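Local coordinates for pheromone cOB1/lipoprotein, YaeC family (Enterococcus faecalis, PDB 4EF1) that probably serves as the methionine-binding lipoprotein of an uptake system, here holding selenomethionine between its two lobes, and is the precursor of the pheromone cOB1, at residues Y106-S110 / N153-P158; W114-L118 / A138-I143. The contacts are given in a common frame with arbitrary orientation. Where two conformers were deposited one is given. Residue numbers count along the deposited sequence, not the author numbering.

Interaction 1 of 2, residues Y106-S110 / N153-P158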
loop_
_atom_site.group_PDB
_atom_site.type_symbol
_atom_site.label_atom_id
_atom_site.label_comp_id
_atom_site.label_asym_id
_atom_site.label_seq_id
_atom_site.Cartn_x
_atom_site.Cartn_y
_atom_site.Cartn_z
ATOM N N TYR A 106 11.798 7.846 -9.975
ATOM C CA TYR A 106 11.592 8.288 -8.593
ATOM C C TYR A 106 10.671 7.332 -7.845
ATOM O O TYR A 106 9.567 7.017 -8.316
ATOM C CB TYR A 106 10.988 9.709 -8.519
ATOM C CG TYR A 106 11.994 10.814 -8.697
ATOM C CD1 TYR A 106 12.577 11.039 -9.935
ATOM C CD2 TYR A 106 12.383 11.655 -7.612
ATOM C CE1 TYR A 106 13.501 12.052 -10.103
ATOM C CE2 TYR A 106 13.330 12.647 -7.788
ATOM C CZ TYR A 106 13.863 12.854 -9.035
ATOM O OH TYR A 106 14.791 13.848 -9.226
ATOM N N VAL A 107 11.190 6.823 -6.725
ATOM C CA VAL A 107 10.443 5.916 -5.851
ATOM C C VAL A 107 10.572 6.468 -4.431
ATOM O O VAL A 107 11.492 7.259 -4.144
ATOM C CB VAL A 107 10.934 4.452 -5.948
ATOM C CG1 VAL A 107 10.826 3.937 -7.381
ATOM C CG2 VAL A 107 12.343 4.299 -5.388
ATOM N N SER A 108 9.638 6.121 -3.537
ATOM C CA SER A 108 9.741 6.610 -2.152
ATOM C C SER A 108 10.945 5.984 -1.409
ATOM O O SER A 108 11.577 5.058 -1.903
ATOM C CB SER A 108 8.466 6.342 -1.346
ATOM O OG SER A 108 8.475 5.037 -0.833
ATOM N N SER A 109 11.236 6.501 -0.223
ATOM C CA SER A 109 12.272 5.961 0.664
ATOM C C SER A 109 11.865 4.670 1.395
ATOM O O SER A 109 12.671 4.124 2.156
ATOM C CB SER A 109 12.621 7.023 1.716
ATOM O OG SER A 109 11.420 7.421 2.375
ATOM N N SER A 110 10.645 4.186 1.176
ATOM C CA SER A 110 10.142 3.006 1.849
ATOM C C SER A 110 10.709 1.776 1.145
ATOM O O SER A 110 10.249 1.395 0.075
ATOM C CB SER A 110 8.607 2.978 1.888
ATOM O OG SER A 110 8.105 1.835 2.592
ATOM N N ASN A 153 16.062 7.453 -7.908
ATOM C CA ASN A 153 16.052 8.344 -6.741
ATOM C C ASN A 153 15.010 7.829 -5.748
ATOM O O ASN A 153 13.798 7.786 -6.070
ATOM C CB ASN A 153 15.757 9.761 -7.163
ATOM C CG ASN A 153 15.802 10.758 -6.016
ATOM O OD1 ASN A 153 15.153 10.580 -4.991
ATOM N ND2 ASN A 153 16.553 11.815 -6.210
ATOM N N HIS A 154 15.494 7.435 -4.559
ATOM C CA HIS A 154 14.639 6.892 -3.472
ATOM C C HIS A 154 14.712 7.715 -2.188
ATOM O O HIS A 154 14.643 7.190 -1.070
ATOM C CB HIS A 154 15.004 5.430 -3.240
ATOM C CG HIS A 154 16.473 5.197 -2.916
ATOM N ND1 HIS A 154 17.024 5.556 -1.751
ATOM C CD2 HIS A 154 17.491 4.621 -3.664
ATOM C CE1 HIS A 154 18.336 5.214 -1.741
ATOM N NE2 HIS A 154 18.621 4.627 -2.891
ATOM N N GLU A 155 14.810 9.032 -2.331
ATOM C CA GLU A 155 14.990 9.939 -1.183
ATOM C C GLU A 155 13.680 10.452 -0.561
ATOM O O GLU A 155 13.662 10.752 0.602
ATOM C CB GLU A 155 15.797 11.152 -1.633
ATOM C CG GLU A 155 17.137 10.822 -2.231
ATOM C CD GLU A 155 18.046 10.165 -1.223
ATOM O OE1 GLU A 155 18.377 10.822 -0.214
ATOM O OE2 GLU A 155 18.440 9.010 -1.436
ATOM N N SER A 156 12.608 10.565 -1.339
ATOM C CA SER A 156 11.395 11.218 -0.885
ATOM C C SER A 156 10.381 10.349 -0.132
ATOM O O SER A 156 10.256 9.156 -0.365
ATOM C CB SER A 156 10.708 11.894 -2.089
ATOM O OG SER A 156 11.518 12.966 -2.540
ATOM N N ASP A 157 9.635 10.987 0.762
ATOM C CA ASP A 157 8.600 10.315 1.538
ATOM C C ASP A 157 7.468 9.857 0.642
ATOM O O ASP A 157 7.153 10.518 -0.333
ATOM C CB ASP A 157 7.983 11.239 2.617
ATOM C CG ASP A 157 8.980 11.664 3.697
ATOM O OD1 ASP A 157 10.047 11.037 3.873
ATOM O OD2 ASP A 157 8.669 12.672 4.372
ATOM N N PRO A 158 6.836 8.714 0.976
ATOM C CA PRO A 158 5.699 8.254 0.248
ATOM C C PRO A 158 4.562 9.279 0.037
ATOM O O PRO A 158 3.944 9.298 -1.038
ATOM C CB PRO A 158 5.192 7.093 1.115
ATOM C CG PRO A 158 6.411 6.536 1.735
ATOM C CD PRO A 158 7.277 7.726 1.996
HETATM O O HOH W 1 12.140 9.874 -4.284
HETATM O O HOH W 2 12.187 10.097 2.822
#
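Asn153 bridges to Tyr106 in parallel register, CA to CA 4.8 Å. Its O accepts a nearly straight hydrogen bond from Val107 N (2.9 Å), and its CB lies over one face of the Tyr106 ring, 3.9 Å from the centroid, a CH-pi contact between neighbours on the same side of the sheet. Asn153 OD1 takes Glu155 N at 3.1 Å, an Asx turn that bends the chain just after the bridge. At His154 the backbone offers its CA to Val107 O (3.2 Å), while its CB packs on Val107 CG2 at 3.6 Å. These are parallel strands at one border of the mixed sheet in the second lobe of a periplasmic-binding-protein fold, with 151-156 outermost. The CA-to-CB bond of Glu155 points away, as suits a charged residue at the surface, and Glu155 O receives a bond from a water that also binds Asp157 OD1 and accepts from Ser109 OG. A second water accepts from Ser156 N (3.1 Å) and lies 2.7 Å from Val107 O and 3.2 Å from Asn153 OD1, spanning the gap where the strands part. Ser156 O then takes Ser109 N at 2.8 Å, a more bent bond. Beyond Asp157, Pro158 CG lies 3.6 Å from Ser108 OG, the atom that accepts Ser110 N (3.1 Å) in an ST turn. The Ser110 side chain is about 5 Å from bound selenomethionine, nearest atoms.

Interaction 2 of 2, residues W114-L118 / A138-I143; sequences WPRVL and ATFDDI. With MSE (selenomethionine), chain C.
Phe140, Leu118 and Trp114 carry this apolar packing of a loop on the first turn of a helix in the second lobe of a periplasmic-binding-protein-like fold. Residues 114-118 are helical (Leu118 N to Trp114 O, 3.2 Å); 138-139 are extended and 140-142 form a 3-10 turn, with Asp142 OD2 accepting Thr139 N at 3.0 Å. CA atoms lie closest at Pro115-Ala138 (5.2 Å) and Trp114-Thr139 (6.1 Å). Phe140 (chi1 m, chi2 -71°) sets CE2 3.5 Å from Trp114 CD2, over a face of the indole, with planes at 45°; Trp114 has chi1 m and chi2 -4°. Leu118, rotamer mt, splits its branches: CD1 reaches CB of small Ala138 (3.8 Å) and Thr139 O (3.5 Å), CD2 reaches Phe140 CD1 and Ile143 CG1 (both 3.9 Å). Arg116 reaches into the ligand pocket: NH1 hydrogen-bonds selenomethionine OXT (2.9 Å), its charge suiting a carboxylate, and has a salt bridge to Asp113. Val107 of strand 104-108 touches Trp114, Val117 and Phe140; strand 127-129 meets Leu118 (Ile127) and Ala138 (Leu129).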
loop_
_atom_site.group_PDB
_atom_site.type_symbol
_atom_site.label_atom_id
_atom_site.label_comp_id
_atom_site.label_asym_id
_atom_site.label_seq_id
_atom_site.Cartn_x
_atom_site.Cartn_y
_atom_site.Cartn_z
ATOM N N TRP A 114 10.490 -1.167 -2.765
ATOM C CA TRP A 114 11.527 -1.191 -3.826
ATOM C C TRP A 114 11.432 -2.371 -4.744
ATOM O O TRP A 114 11.558 -2.185 -5.939
ATOM C CB TRP A 114 12.946 -1.070 -3.270
ATOM C CG TRP A 114 13.223 0.254 -2.588
ATOM C CD1 TRP A 114 12.391 1.364 -2.487
ATOM C CD2 TRP A 114 14.466 0.665 -1.957
ATOM N NE1 TRP A 114 13.012 2.389 -1.847
ATOM C CE2 TRP A 114 14.251 2.034 -1.485
ATOM C CE3 TRP A 114 15.684 0.054 -1.721
ATOM C CZ2 TRP A 114 15.237 2.741 -0.835
ATOM C CZ3 TRP A 114 16.654 0.756 -1.040
ATOM C CH2 TRP A 114 16.437 2.067 -0.592
ATOM N N PRO A 115 11.192 -3.585 -4.199
ATOM C CA PRO A 115 11.012 -4.732 -5.072
ATOM C C PRO A 115 9.881 -4.626 -6.109
ATOM O O PRO A 115 9.925 -5.323 -7.134
ATOM C CB PRO A 115 10.723 -5.873 -4.094
ATOM C CG PRO A 115 11.422 -5.486 -2.824
ATOM C CD PRO A 115 11.175 -3.996 -2.772
ATOM N N ARG A 116 8.889 -3.814 -5.810
ATOM C CA ARG A 116 7.727 -3.622 -6.659
ATOM C C ARG A 116 8.064 -2.847 -7.946
ATOM O O ARG A 116 7.613 -3.221 -9.010
ATOM C CB ARG A 116 6.634 -2.920 -5.872
ATOM C CG ARG A 116 6.249 -3.597 -4.550
ATOM C CD ARG A 116 5.177 -2.899 -3.762
ATOM N NE ARG A 116 3.806 -3.136 -4.234
ATOM C CZ ARG A 116 2.735 -2.562 -3.702
ATOM N NH1 ARG A 116 2.850 -1.782 -2.620
ATOM N NH2 ARG A 116 1.540 -2.834 -4.186
ATOM N N VAL A 117 8.828 -1.763 -7.848
ATOM C CA VAL A 117 9.289 -1.057 -9.047
ATOM C C VAL A 117 10.255 -1.958 -9.828
ATOM O O VAL A 117 10.218 -1.988 -11.064
ATOM C CB VAL A 117 9.927 0.320 -8.744
ATOM C CG1 VAL A 117 11.332 0.134 -8.156
ATOM C CG2 VAL A 117 9.970 1.179 -10.022
ATOM N N LEU A 118 11.101 -2.719 -9.106
ATOM C CA LEU A 118 12.009 -3.658 -9.744
ATOM C C LEU A 118 11.233 -4.762 -10.526
ATOM O O LEU A 118 11.629 -5.071 -11.653
ATOM C CB LEU A 118 12.985 -4.272 -8.720
ATOM C CG LEU A 118 14.030 -3.325 -8.098
ATOM C CD1 LEU A 118 14.948 -4.049 -7.131
ATOM C CD2 LEU A 118 14.875 -2.669 -9.169
ATOM N N ALA A 138 14.755 -7.257 -2.318
ATOM C CA ALA A 138 15.498 -6.726 -3.460
ATOM C C ALA A 138 15.712 -5.218 -3.324
ATOM O O ALA A 138 14.818 -4.478 -2.892
ATOM C CB ALA A 138 14.848 -7.086 -4.804
ATOM N N THR A 139 16.925 -4.784 -3.654
ATOM C CA THR A 139 17.262 -3.351 -3.718
ATOM C C THR A 139 17.918 -3.070 -5.073
ATOM O O THR A 139 18.196 -3.995 -5.877
ATOM C CB THR A 139 18.158 -2.890 -2.554
ATOM O OG1 THR A 139 19.486 -3.464 -2.695
ATOM C CG2 THR A 139 17.520 -3.278 -1.165
ATOM N N PHE A 140 18.218 -1.793 -5.303
ATOM C CA PHE A 140 18.753 -1.322 -6.587
ATOM C C PHE A 140 20.130 -1.891 -6.877
ATOM O O PHE A 140 20.488 -2.121 -8.039
ATOM C CB PHE A 140 18.693 0.191 -6.656
ATOM C CG PHE A 140 17.292 0.715 -6.469
ATOM C CD1 PHE A 140 16.355 0.544 -7.452
ATOM C CD2 PHE A 140 16.897 1.289 -5.246
ATOM C CE1 PHE A 140 15.058 0.952 -7.266
ATOM C CE2 PHE A 140 15.601 1.696 -5.052
ATOM C CZ PHE A 140 14.687 1.540 -6.070
ATOM N N ASP A 141 20.866 -2.195 -5.818
ATOM C CA ASP A 141 22.143 -2.875 -5.937
ATOM C C ASP A 141 22.032 -4.297 -6.517
ATOM O O ASP A 141 23.048 -4.878 -6.927
ATOM C CB ASP A 141 22.862 -2.955 -4.576
ATOM C CG ASP A 141 23.243 -1.581 -4.024
ATOM O OD1 ASP A 141 22.738 -0.540 -4.535
ATOM O OD2 ASP A 141 24.048 -1.541 -3.060
ATOM N N ASP A 142 20.831 -4.879 -6.495
ATOM C CA ASP A 142 20.642 -6.238 -7.014
ATOM C C ASP A 142 20.413 -6.296 -8.525
ATOM O O ASP A 142 20.367 -7.391 -9.099
ATOM C CB ASP A 142 19.517 -6.928 -6.295
ATOM C CG ASP A 142 19.817 -7.143 -4.828
ATOM O OD1 ASP A 142 20.981 -7.512 -4.490
ATOM O OD2 ASP A 142 18.876 -6.985 -4.032
ATOM N N ILE A 143 20.341 -5.134 -9.168
ATOM C CA ILE A 143 20.152 -5.082 -10.611
ATOM C C ILE A 143 21.364 -5.625 -11.322
ATOM O O ILE A 143 22.489 -5.254 -11.016
ATOM C CB ILE A 143 19.869 -3.647 -11.100
ATOM C CG1 ILE A 143 18.539 -3.155 -10.562
ATOM C CG2 ILE A 143 19.923 -3.581 -12.618
ATOM C CD1 ILE A 143 18.319 -1.683 -10.863
HETATM N N MSE C 301 -1.632 1.303 0.687
HETATM C CA MSE C 301 -0.153 1.098 0.415
HETATM C C MSE C 301 0.113 0.052 -0.671
HETATM O O MSE C 301 -0.524 -1.012 -0.668
HETATM O OXT MSE C 301 1.030 0.231 -1.517
HETATM C CB MSE C 301 0.622 0.762 1.689
HETATM C CG MSE C 301 2.147 0.707 1.535
HETATM SE SE MSE C 301 2.968 0.004 3.127
HETATM C CE MSE C 301 2.606 1.498 4.391
#

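In the fold
From the N terminus, the chain reaches strand 104-108, passes through the turn at 108-110 and soon enters helix 114-123. The loop closed by interaction 2 comes next, when 138-143 returns to that helix after strand 127-129; strand 151-156 then closes the wider loop of interaction 1, so the second contact lies wholly within the first. The two meet physically: Trp114 NE1 is 3.0 Å from Ser108 O, a probable hydrogen bond, the Trp114 ring packs on His154, and Phe140 reaches Val107. Together they tie the border of the five-stranded sheet to the helix and the loop packed against it, and both border the ligand cleft.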